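Local atomic coordinates of spore germination protein B3 (Bacillus subtilis subsp. subtilis, PDB entry 3N54), a protein that takes part, as a lipoprotein subunit of a spore germinant receptor, in the germination response to L-asparagine, glucose, fructose and potassium ions. Residues A[156-168]-A[299-311]. Residues are numbered along the deposited sequence; the frame is centred on the assembly and turned at random.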
ATOM      1  N   SER A 156       5.189  -8.447  -5.076  1.00 41.32           N
ATOM      2  CA  SER A 156       5.045  -9.870  -5.358  1.00 42.73           C
ATOM      3  C   SER A 156       5.933 -10.721  -4.449  1.00 42.47           C
ATOM      4  O   SER A 156       5.514 -11.766  -3.978  1.00 43.05           O
ATOM      5  CB  SER A 156       5.366 -10.188  -6.816  1.00 44.35           C
ATOM      6  OG  SER A 156       5.016 -11.547  -7.077  1.00 48.68           O
ATOM      7  N   VAL A 157       7.160 -10.273  -4.210  1.00 41.73           N
ATOM      8  CA  VAL A 157       8.056 -10.997  -3.320  1.00 42.65           C
ATOM      9  C   VAL A 157       7.515 -10.990  -1.878  1.00 41.90           C
ATOM     10  O   VAL A 157       7.599 -12.006  -1.190  1.00 42.63           O
ATOM     11  CB  VAL A 157       9.505 -10.454  -3.402  1.00 43.46           C
ATOM     12  CG1 VAL A 157      10.335 -10.922  -2.220  1.00 45.25           C
ATOM     13  CG2 VAL A 157      10.156 -10.893  -4.721  1.00 44.00           C
ATOM     14  N   TYR A 158       6.927  -9.873  -1.444  1.00 40.31           N
ATOM     15  CA  TYR A 158       6.322  -9.804  -0.112  1.00 40.52           C
ATOM     16  C   TYR A 158       5.208 -10.841   0.050  1.00 41.35           C
ATOM     17  O   TYR A 158       5.166 -11.561   1.040  1.00 42.14           O
ATOM     18  CB  TYR A 158       5.747  -8.416   0.197  1.00 38.91           C
ATOM     19  CG  TYR A 158       6.736  -7.271   0.293  1.00 39.58           C
ATOM     20  CD1 TYR A 158       6.312  -5.962   0.083  1.00 39.24           C
ATOM     21  CD2 TYR A 158       8.086  -7.486   0.580  1.00 41.79           C
ATOM     22  CE1 TYR A 158       7.193  -4.889   0.182  1.00 40.67           C
ATOM     23  CE2 TYR A 158       8.977  -6.421   0.672  1.00 43.29           C
ATOM     24  CZ  TYR A 158       8.521  -5.124   0.473  1.00 42.65           C
ATOM     25  OH  TYR A 158       9.392  -4.066   0.567  1.00 44.37           O
ATOM     26  N   SER A 159       4.305 -10.890  -0.920  1.00 41.52           N
ATOM     27  CA  SER A 159       3.209 -11.855  -0.924  1.00 43.59           C
ATOM     28  C   SER A 159       3.709 -13.294  -0.844  1.00 45.82           C
ATOM     29  O   SER A 159       3.264 -14.081  -0.002  1.00 47.98           O
ATOM     30  CB  SER A 159       2.405 -11.714  -2.210  1.00 43.53           C
ATOM     31  OG  SER A 159       1.868 -10.408  -2.326  1.00 44.36           O
ATOM     32  N   GLN A 160       4.657 -13.617  -1.711  1.00 45.85           N
ATOM     33  CA  GLN A 160       5.154 -14.977  -1.833  1.00 48.45           C
ATOM     34  C   GLN A 160       5.897 -15.453  -0.594  1.00 49.68           C
ATOM     35  O   GLN A 160       5.970 -16.656  -0.344  1.00 52.47           O
ATOM     36  CB  GLN A 160       6.059 -15.098  -3.067  1.00 48.63           C
ATOM     37  CG  GLN A 160       5.333 -14.822  -4.365  1.00 48.57           C
ATOM     38  CD  GLN A 160       6.258 -14.773  -5.567  1.00 50.38           C
ATOM     39  OE1 GLN A 160       6.373 -13.747  -6.235  1.00 51.21           O
ATOM     40  NE2 GLN A 160       6.922 -15.875  -5.843  1.00 52.70           N
ATOM     41  N   ASN A 161       6.444 -14.518   0.178  1.00 48.05           N
ATOM     42  CA  ASN A 161       7.249 -14.868   1.341  1.00 49.77           C
ATOM     43  C   ASN A 161       6.529 -14.682   2.675  1.00 49.76           C
ATOM     44  O   ASN A 161       7.138 -14.821   3.735  1.00 51.33           O
ATOM     45  CB  ASN A 161       8.577 -14.101   1.310  1.00 49.57           C
ATOM     46  CG  ASN A 161       9.491 -14.558   0.170  1.00 51.14           C
ATOM     47  OD1 ASN A 161      10.683 -14.773   0.371  1.00 55.90           O
ATOM     48  ND2 ASN A 161       8.930 -14.722  -1.020  1.00 50.28           N
ATOM     49  N   GLY A 162       5.230 -14.397   2.625  1.00 48.29           N
ATOM     50  CA  GLY A 162       4.418 -14.307   3.836  1.00 49.04           C
ATOM     51  C   GLY A 162       4.570 -13.038   4.659  1.00 47.33           C
ATOM     52  O   GLY A 162       4.460 -13.076   5.882  1.00 48.91           O
ATOM     53  N   TYR A 163       4.814 -11.912   3.996  1.00 44.67           N
ATOM     54  CA  TYR A 163       4.941 -10.631   4.687  1.00 43.22           C
ATOM     55  C   TYR A 163       3.688  -9.799   4.560  1.00 41.47           C
ATOM     56  O   TYR A 163       3.050  -9.793   3.509  1.00 40.66           O
ATOM     57  CB  TYR A 163       6.103  -9.814   4.130  1.00 42.02           C
ATOM     58  CG  TYR A 163       7.451 -10.293   4.584  1.00 43.62           C
ATOM     59  CD1 TYR A 163       8.002  -9.849   5.784  1.00 44.88           C
ATOM     60  CD2 TYR A 163       8.175 -11.193   3.824  1.00 44.04           C
ATOM     61  CE1 TYR A 163       9.242 -10.293   6.207  1.00 46.98           C
ATOM     62  CE2 TYR A 163       9.407 -11.636   4.235  1.00 46.34           C
ATOM     63  CZ  TYR A 163       9.940 -11.184   5.426  1.00 48.00           C
ATOM     64  OH  TYR A 163      11.172 -11.629   5.828  1.00 51.78           O
ATOM     65  N   SER A 164       3.331  -9.127   5.652  1.00 41.52           N
ATOM     66  CA  SER A 164       2.343  -8.067   5.614  1.00 39.92           C
ATOM     67  C   SER A 164       3.110  -6.824   5.185  1.00 38.54           C
ATOM     68  O   SER A 164       4.307  -6.707   5.446  1.00 38.92           O
ATOM     69  CB  SER A 164       1.686  -7.850   6.973  1.00 41.06           C
ATOM     70  OG  SER A 164       0.841  -8.932   7.327  1.00 42.86           O
ATOM     71  N   TYR A 165       2.436  -5.897   4.521  1.00 37.46           N
ATOM     72  CA  TYR A 165       3.103  -4.693   4.028  1.00 36.80           C
ATOM     73  C   TYR A 165       2.121  -3.573   3.730  1.00 35.69           C
ATOM     74  O   TYR A 165       0.902  -3.778   3.717  1.00 35.49           O
ATOM     75  CB  TYR A 165       3.922  -5.013   2.768  1.00 37.03           C
ATOM     76  CG  TYR A 165       3.112  -5.596   1.637  1.00 37.40           C
ATOM     77  CD1 TYR A 165       2.856  -6.959   1.576  1.00 40.12           C
ATOM     78  CD2 TYR A 165       2.602  -4.786   0.627  1.00 38.17           C
ATOM     79  CE1 TYR A 165       2.112  -7.503   0.539  1.00 41.78           C
ATOM     80  CE2 TYR A 165       1.852  -5.319  -0.414  1.00 39.44           C
ATOM     81  CZ  TYR A 165       1.613  -6.677  -0.453  1.00 41.48           C
ATOM     82  OH  TYR A 165       0.873  -7.218  -1.481  1.00 45.17           O
ATOM     83  N   LEU A 166       2.670  -2.386   3.498  1.00 35.21           N
ATOM     84  CA  LEU A 166       1.872  -1.224   3.178  1.00 34.60           C
ATOM     85  C   LEU A 166       1.948  -0.922   1.683  1.00 34.52           C
ATOM     86  O   LEU A 166       2.934  -1.219   1.022  1.00 34.96           O
ATOM     87  CB  LEU A 166       2.340  -0.013   3.983  1.00 34.80           C
ATOM     88  CG  LEU A 166       2.268  -0.098   5.514  1.00 35.52           C
ATOM     89  CD1 LEU A 166       2.869   1.155   6.153  1.00 34.99           C
ATOM     90  CD2 LEU A 166       0.838  -0.321   6.006  1.00 33.47           C
ATOM     91  N   ILE A 167       0.884  -0.320   1.177  1.00 34.34           N
ATOM     92  CA  ILE A 167       0.786   0.119  -0.196  1.00 34.65           C
ATOM     93  C   ILE A 167       0.220   1.542  -0.182  1.00 35.02           C
ATOM     94  O   ILE A 167      -0.776   1.794   0.485  1.00 35.01           O
ATOM     95  CB  ILE A 167      -0.125  -0.826  -0.985  1.00 34.48           C
ATOM     96  CG1 ILE A 167      -0.329  -0.332  -2.417  1.00 35.73           C
ATOM     97  CG2 ILE A 167      -1.461  -0.963  -0.289  1.00 34.98           C
ATOM     98  CD1 ILE A 167      -1.100  -1.326  -3.289  1.00 37.27           C
ATOM     99  N   GLN A 168       0.860   2.465  -0.898  1.00 35.98           N
ATOM    100  CA  GLN A 168       0.390   3.850  -0.981  1.00 37.25           C
ATOM    101  C   GLN A 168      -1.069   3.903  -1.410  1.00 37.78           C
ATOM    102  O   GLN A 168      -1.445   3.253  -2.371  1.00 37.64           O
ATOM    103  CB  GLN A 168       1.211   4.655  -1.992  1.00 38.78           C
ATOM    104  CG  GLN A 168       0.739   6.103  -2.169  1.00 41.53           C
ATOM    105  CD  GLN A 168       0.939   6.936  -0.923  1.00 43.65           C
ATOM    106  OE1 GLN A 168       2.061   7.075  -0.443  1.00 45.79           O
ATOM    107  NE2 GLN A 168      -0.146   7.514  -0.400  1.00 44.20           N
ATOM    108  N   TYR A 299      -5.805  -4.129  13.638  1.00 46.45           N
ATOM    109  CA  TYR A 299      -5.464  -4.893  12.427  1.00 46.99           C
ATOM    110  C   TYR A 299      -4.704  -6.188  12.732  1.00 48.75           C
ATOM    111  O   TYR A 299      -4.763  -7.134  11.949  1.00 50.16           O
ATOM    112  CB  TYR A 299      -4.697  -4.009  11.433  1.00 43.89           C
ATOM    113  CG  TYR A 299      -5.463  -2.750  11.124  1.00 42.91           C
ATOM    114  CD1 TYR A 299      -4.959  -1.495  11.458  1.00 40.60           C
ATOM    115  CD2 TYR A 299      -6.737  -2.818  10.570  1.00 45.05           C
ATOM    116  CE1 TYR A 299      -5.693  -0.339  11.206  1.00 39.94           C
ATOM    117  CE2 TYR A 299      -7.477  -1.674  10.321  1.00 44.76           C
ATOM    118  CZ  TYR A 299      -6.947  -0.440  10.637  1.00 42.31           C
ATOM    119  OH  TYR A 299      -7.684   0.689  10.379  1.00 44.30           O
ATOM    120  N   LYS A 300      -3.998  -6.222  13.860  1.00 49.45           N
ATOM    121  CA  LYS A 300      -3.290  -7.419  14.316  1.00 51.74           C
ATOM    122  C   LYS A 300      -2.243  -7.927  13.317  1.00 51.13           C
ATOM    123  O   LYS A 300      -2.126  -9.139  13.080  1.00 53.03           O
ATOM    124  CB  LYS A 300      -4.286  -8.540  14.654  1.00 55.70           C
ATOM    125  CG  LYS A 300      -5.329  -8.165  15.710  1.00 58.40           C
ATOM    126  CD  LYS A 300      -6.269  -9.335  15.981  1.00 63.32           C
ATOM    127  CE  LYS A 300      -7.302  -8.993  17.039  1.00 66.65           C
ATOM    128  NZ  LYS A 300      -8.288 -10.090  17.244  1.00 72.04           N
ATOM    129  N   THR A 301      -1.490  -7.005  12.726  1.00 48.73           N
ATOM    130  CA  THR A 301      -0.389  -7.399  11.858  1.00 48.19           C
ATOM    131  C   THR A 301       0.714  -6.342  11.827  1.00 46.24           C
ATOM    132  O   THR A 301       0.477  -5.165  12.107  1.00 44.56           O
ATOM    133  CB  THR A 301      -0.871  -7.726  10.430  1.00 48.43           C
ATOM    134  OG1 THR A 301       0.091  -8.577   9.794  1.00 49.12           O
ATOM    135  CG2 THR A 301      -1.088  -6.455   9.600  1.00 45.93           C
ATOM    136  N   ASP A 302       1.918  -6.806  11.509  1.00 46.69           N
ATOM    137  CA  ASP A 302       3.116  -5.986  11.411  1.00 45.81           C
ATOM    138  C   ASP A 302       3.424  -5.801   9.926  1.00 44.85           C
ATOM    139  O   ASP A 302       3.982  -6.706   9.298  1.00 45.99           O
ATOM    140  CB  ASP A 302       4.273  -6.679  12.153  1.00 47.77           C
ATOM    141  CG  ASP A 302       5.664  -6.220  11.690  1.00 48.48           C
ATOM    142  OD1 ASP A 302       5.804  -5.101  11.148  1.00 48.16           O
ATOM    143  OD2 ASP A 302       6.631  -7.000  11.880  1.00 51.53           O
ATOM    144  N   PRO A 303       3.044  -4.640   9.353  1.00 43.11           N
ATOM    145  CA  PRO A 303       3.279  -4.377   7.940  1.00 42.62           C
ATOM    146  C   PRO A 303       4.534  -3.541   7.683  1.00 42.31           C
ATOM    147  O   PRO A 303       4.676  -2.970   6.600  1.00 41.84           O
ATOM    148  CB  PRO A 303       2.040  -3.573   7.548  1.00 41.85           C
ATOM    149  CG  PRO A 303       1.716  -2.771   8.801  1.00 40.80           C
ATOM    150  CD  PRO A 303       2.315  -3.517   9.977  1.00 41.99           C
ATOM    151  N   VAL A 304       5.434  -3.471   8.660  1.00 43.13           N
ATOM    152  CA  VAL A 304       6.627  -2.631   8.538  1.00 43.96           C
ATOM    153  C   VAL A 304       7.920  -3.398   8.821  1.00 46.70           C
ATOM    154  O   VAL A 304       8.949  -2.806   9.154  1.00 47.63           O
ATOM    155  CB  VAL A 304       6.518  -1.383   9.449  1.00 43.23           C
ATOM    156  CG1 VAL A 304       5.475  -0.432   8.891  1.00 41.59           C
ATOM    157  CG2 VAL A 304       6.190  -1.782  10.874  1.00 42.76           C
ATOM    158  N   PHE A 305       7.855  -4.718   8.669  1.00 48.80           N
ATOM    159  CA  PHE A 305       9.025  -5.591   8.748  1.00 51.63           C
ATOM    160  C   PHE A 305       9.787  -5.519  10.083  1.00 53.99           C
ATOM    161  O   PHE A 305      11.011  -5.692  10.112  1.00 56.13           O
ATOM    162  CB  PHE A 305       9.943  -5.294   7.553  1.00 51.95           C
ATOM    163  CG  PHE A 305       9.222  -5.325   6.229  1.00 50.99           C
ATOM    164  CD1 PHE A 305       8.677  -4.169   5.689  1.00 49.09           C
ATOM    165  CD2 PHE A 305       9.051  -6.520   5.547  1.00 51.57           C
ATOM    166  CE1 PHE A 305       7.991  -4.201   4.489  1.00 48.50           C
ATOM    167  CE2 PHE A 305       8.369  -6.559   4.347  1.00 51.09           C
ATOM    168  CZ  PHE A 305       7.838  -5.400   3.817  1.00 50.27           C
ATOM    169  N   LEU A 306       9.071  -5.277  11.181  1.00 54.56           N
ATOM    170  CA  LEU A 306       9.689  -5.323  12.514  1.00 57.44           C
ATOM    171  C   LEU A 306      10.254  -6.719  12.761  1.00 60.75           C
ATOM    172  O   LEU A 306      11.270  -6.873  13.435  1.00 63.28           O
ATOM    173  CB  LEU A 306       8.707  -4.959  13.639  1.00 56.83           C
ATOM    174  CG  LEU A 306       8.493  -3.500  14.065  1.00 56.35           C
ATOM    175  CD1 LEU A 306       9.815  -2.784  14.342  1.00 58.53           C
ATOM    176  CD2 LEU A 306       7.710  -2.745  13.038  1.00 55.49           C
ATOM    177  N   SER A 307       9.574  -7.730  12.221  1.00 61.63           N
ATOM    178  CA  SER A 307      10.022  -9.121  12.292  1.00 65.08           C
ATOM    179  C   SER A 307      11.487  -9.302  11.896  1.00 68.02           C
ATOM    180  O   SER A 307      12.207 -10.090  12.503  1.00 70.86           O
ATOM    181  CB  SER A 307       9.163  -9.989  11.376  1.00 64.42           C
ATOM    182  OG  SER A 307       9.156  -9.469  10.061  1.00 62.18           O
ATOM    183  N   ASP A 308      11.920  -8.576  10.870  1.00 68.00           N
ATOM    184  CA  ASP A 308      13.289  -8.702  10.368  1.00 71.19           C
ATOM    185  C   ASP A 308      14.350  -8.330  11.403  1.00 74.43           C
ATOM    186  O   ASP A 308      15.446  -8.889  11.392  1.00 77.70           O
ATOM    187  CB  ASP A 308      13.480  -7.858   9.101  1.00 69.77           C
ATOM    188  CG  ASP A 308      12.762  -8.444   7.898  1.00 69.25           C
ATOM    189  OD1 ASP A 308      12.458  -9.659   7.907  1.00 70.96           O
ATOM    190  OD2 ASP A 308      12.515  -7.690   6.932  1.00 68.66           O
ATOM    191  N   HIS A 309      14.025  -7.405  12.297  1.00 74.32           N
ATOM    192  CA  HIS A 309      14.983  -6.972  13.314  1.00 77.79           C
ATOM    193  C   HIS A 309      15.234  -8.042  14.377  1.00 81.64           C
ATOM    194  O   HIS A 309      16.358  -8.165  14.865  1.00 85.30           O
ATOM    195  CB  HIS A 309      14.539  -5.650  13.943  1.00 76.00           C
ATOM    196  CG  HIS A 309      14.581  -4.504  12.984  1.00 74.45           C
ATOM    197  ND1 HIS A 309      15.724  -3.772  12.749  1.00 77.00           N
ATOM    198  CD2 HIS A 309      13.630  -3.989  12.169  1.00 71.74           C
ATOM    199  CE1 HIS A 309      15.471  -2.842  11.845  1.00 75.43           C
ATOM    200  NE2 HIS A 309      14.207  -2.952  11.477  1.00 72.00           N
ATOM    201  N   ILE A 310      14.211  -8.820  14.726  1.00 81.58           N
ATOM    202  CA  ILE A 310      14.410  -9.918  15.675  1.00 85.83           C
ATOM    203  C   ILE A 310      15.057 -11.125  14.986  1.00 88.53           C
ATOM    204  O   ILE A 310      15.698 -11.940  15.643  1.00 92.58           O
ATOM    205  CB  ILE A 310      13.110 -10.334  16.416  1.00 85.29           C
ATOM    206  CG1 ILE A 310      12.098 -10.985  15.477  1.00 83.55           C
ATOM    207  CG2 ILE A 310      12.478  -9.126  17.113  1.00 83.25           C
ATOM    208  CD1 ILE A 310      10.895 -11.519  16.211  1.00 84.91           C
ATOM    209  N   ARG A 311      14.888 -11.237  13.669  1.00 86.88           N
ATOM    210  CA  ARG A 311      15.543 -12.299  12.900  1.00 89.55           C
ATOM    211  C   ARG A 311      17.067 -12.123  12.923  1.00 93.11           C
ATOM    212  O   ARG A 311      17.805 -13.091  13.080  1.00 96.75           O
ATOM    213  CB  ARG A 311      15.029 -12.324  11.453  1.00 86.85           C
ATOM    214  CG  ARG A 311      15.747 -13.321  10.542  1.00 89.99           C
ATOM    215  CD  ARG A 311      15.104 -13.410   9.158  1.00 88.78           C
ATOM    216  NE  ARG A 311      15.057 -12.114   8.481  1.00 87.24           N
ATOM    217  CZ  ARG A 311      16.089 -11.523   7.880  1.00 89.20           C
ATOM    218  NH1 ARG A 311      17.290 -12.093   7.855  1.00 93.42           N
ATOM    219  NH2 ARG A 311      15.922 -10.337   7.301  1.00 87.62           N
TER
HETATM  220  O   HOH W   1       6.055  -6.610   7.614  1.00 38.12           O
HETATM  221  O   HOH W   2       5.595  -1.667   4.413  1.00 42.49           O
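Phe-305 sets its ring against both Tyr-158 and Tyr-163, the three forming an aromatic cluster. Its CZ stands over one face of the Tyr-158 ring, 3.4 Å from Tyr-158 CZ, the planes inclined at 50°. Tyr-163 comes in obliquely on the CD2–CE2 side, its CD1 3.5 Å from Phe-305 CD2, and its ring passes on to Asp-308, where Tyr-163 OH donates to the syn lone pair of Asp-308 OD1 over 3.1 Å. With an alanine in place of Tyr-158, the end of the Phe-305 ring would probably lose the aromatic face it lies against and be freer to shift. Away from the rings, Ser-164 OG donates to Thr-301 OG1 at 2.6 Å; the threonine hydroxyl lies anti to its own backbone nitrogen (chi1 -158°), which turns it toward the serine and also lets it bond Asp-326. Leu-166 CD2 adds an apolar touch, 3.8 Å from Pro-303 CB.

Two waters bridge the backbones. One donates to Ser-164 O and Asp-302 O and accepts from Phe-305 N, lying over a face of the phenyl ring; the other joins Leu-166 N to Pro-303 O. Behind them, Asp-302 fixes the 302–307 turn: OD1 accepts from Val-304 N (3.0 Å), an Asx turn, while OD2 takes Ser-307 N nearly end-on and also Trp-325 NE1. On the other segment, a Schellman motif with Gly-162 at C-prime ends helix 152-160 and leads the chain into Tyr-163.

The contact thus joins the turn between helix 152-160 and strand 165-172, a central strand of a mixed sheet, to the loop between helices 271-299 and 306-313. Strand 177-186 pairs with Tyr-165, whereas helices 315-321 and 325-331 pack against Ser-307.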